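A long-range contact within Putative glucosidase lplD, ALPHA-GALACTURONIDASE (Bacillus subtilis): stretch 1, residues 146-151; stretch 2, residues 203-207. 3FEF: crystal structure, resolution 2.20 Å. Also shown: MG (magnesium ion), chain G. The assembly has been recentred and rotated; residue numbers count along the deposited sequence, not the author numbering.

Stretch 1 146-151: TNPMSV
Stretch 2 (203-207) GINHF

Stretch 1 runs as loop through Thr146 and Asn147, takes a cis peptide bond into Pro148 (phi/psi -76/117), and starts a helix at Met149, with Pro148 as N-cap. Stretch 2 lies against the start of this helix. The nearest CA atoms are those of Met149 and Asn205, 6.5 Å apart. No direct hydrogen bond joins the stretches; water and a magnesium ion make the links.

Gly203 stands at a corner of the chain, with phi/psi 145/-150. These angles call for glycine, and a CB here would lie 2.3 Å from Phe207 O.

Ile204 (-123/161, chi1 p, chi2 t) opens a type II turn that ends at Phe207. Phe207 N donates to Ile204 O at 2.8 Å, and Ile204 N donates to Phe207 O at 3.3 Å. Ile204 CB lies 4.4 Å from Ser150 OG, a loose contact.

Asn205 (-50/135, chi1 t) is the center of the contact and points its CA-to-CB bond toward stretch 1. Its side chain packs against Met149, a selenomethionine with chi1 t. Ser150, chi1 m, reaches its backbone through two waters. Ser150 OG donates to water 2 (2.7 Å), which also accepts from Asn205 N (3.0 Å). Water 3 donates to Ser150 OG and to Asn205 O, both at 2.9 Å. The hydroxyl thus serves as donor and acceptor at once.

His206 adopts phi/psi 67/0, the left-handed third position of the turn. With chi1 m and chi2 157°, its NE2 binds magnesium at 2.3 Å. Water 1, 2.3 Å from MG, donates to Asn147 OD1 at 2.7 Å, so Asn147 (chi1 m) meets the metal through its water. Asn147 OD1 also approaches His206 CE1 obliquely, at 3.8 Å.

Phe207 (-139/57, chi1 t) closes the turn, out of reach of stretch 1.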

# COMPACT_ATOMS: atom_id res chain seq x y z
N THR A 146 -22.01 1.70 21.47
CA THR A 146 -22.94 0.65 21.05
C THR A 146 -22.23 -0.55 20.39
O THR A 146 -21.26 -0.38 19.66
CB THR A 146 -23.95 1.19 20.03
OG1 THR A 146 -24.58 2.38 20.51
CG2 THR A 146 -25.00 0.14 19.74
N ASN A 147 -22.74 -1.76 20.65
CA ASN A 147 -22.29 -2.97 19.97
C ASN A 147 -23.29 -3.39 18.89
O ASN A 147 -24.50 -3.16 19.05
CB ASN A 147 -22.16 -4.09 20.99
CG ASN A 147 -21.05 -3.84 21.98
OD1 ASN A 147 -19.96 -3.43 21.60
ND2 ASN A 147 -21.32 -4.08 23.24
N PRO A 148 -22.83 -4.04 17.80
CA PRO A 148 -21.46 -4.50 17.48
C PRO A 148 -20.56 -3.34 17.06
O PRO A 148 -20.80 -2.68 16.05
CB PRO A 148 -21.67 -5.46 16.32
CG PRO A 148 -22.92 -5.00 15.66
CD PRO A 148 -23.79 -4.43 16.76
N MSE A 149 -19.53 -3.11 17.86
CA MSE A 149 -18.71 -1.91 17.82
C MSE A 149 -18.09 -1.63 16.44
O MSE A 149 -18.19 -0.53 15.92
CB MSE A 149 -17.60 -2.05 18.83
CG MSE A 149 -16.57 -0.97 18.70
SE MSE A 149 -16.99 0.40 19.96
CE MSE A 149 -16.13 -0.32 21.48
N SER A 150 -17.44 -2.65 15.89
CA SER A 150 -16.74 -2.52 14.62
C SER A 150 -17.66 -2.21 13.45
O SER A 150 -17.31 -1.43 12.58
CB SER A 150 -15.95 -3.80 14.36
OG SER A 150 -15.07 -4.06 15.45
N VAL A 151 -18.84 -2.80 13.43
CA VAL A 151 -19.80 -2.51 12.38
C VAL A 151 -20.42 -1.13 12.52
O VAL A 151 -20.44 -0.37 11.56
CB VAL A 151 -20.93 -3.59 12.34
CG1 VAL A 151 -22.09 -3.10 11.46
CG2 VAL A 151 -20.34 -4.95 11.84
N GLY A 203 -6.01 -5.05 18.14
CA GLY A 203 -6.97 -6.05 17.71
C GLY A 203 -8.23 -5.39 17.21
O GLY A 203 -8.20 -4.29 16.66
N ILE A 204 -9.34 -6.08 17.35
CA ILE A 204 -10.63 -5.48 17.05
C ILE A 204 -11.40 -5.62 18.36
O ILE A 204 -11.03 -6.43 19.22
CB ILE A 204 -11.34 -6.25 15.94
CG1 ILE A 204 -11.46 -7.72 16.30
CG2 ILE A 204 -10.58 -6.10 14.61
CD1 ILE A 204 -12.07 -8.60 15.18
N ASN A 205 -12.46 -4.83 18.51
CA ASN A 205 -13.23 -4.80 19.77
C ASN A 205 -13.64 -6.20 20.28
O ASN A 205 -14.11 -7.04 19.52
CB ASN A 205 -14.47 -3.90 19.60
CG ASN A 205 -15.21 -3.68 20.91
OD1 ASN A 205 -14.65 -3.15 21.90
ND2 ASN A 205 -16.45 -4.11 20.94
N HIS A 206 -13.47 -6.42 21.58
CA HIS A 206 -13.72 -7.73 22.22
C HIS A 206 -12.77 -8.84 21.80
O HIS A 206 -12.89 -9.97 22.27
CB HIS A 206 -15.19 -8.19 22.04
CG HIS A 206 -16.17 -7.30 22.73
ND1 HIS A 206 -17.50 -7.22 22.37
CD2 HIS A 206 -16.01 -6.41 23.74
CE1 HIS A 206 -18.12 -6.35 23.15
NE2 HIS A 206 -17.23 -5.85 23.99
N PHE A 207 -11.83 -8.52 20.92
CA PHE A 207 -10.81 -9.48 20.48
C PHE A 207 -9.47 -8.71 20.41
O PHE A 207 -8.84 -8.63 19.36
CB PHE A 207 -11.17 -10.06 19.11
CG PHE A 207 -10.41 -11.32 18.75
CD1 PHE A 207 -10.45 -12.45 19.58
CD2 PHE A 207 -9.66 -11.38 17.58
CE1 PHE A 207 -9.76 -13.62 19.24
CE2 PHE A 207 -8.97 -12.54 17.24
CZ PHE A 207 -9.02 -13.66 18.08
MG MG G . -17.31 -3.92 25.25
O HOH W 1 -17.83 -2.89 23.21
O HOH W 2 -12.74 -2.90 16.28
O HOH W 3 -15.15 -6.57 16.90
O HOH W 4 -17.63 -4.80 27.39
O HOH W 5 -17.63 -2.02 26.63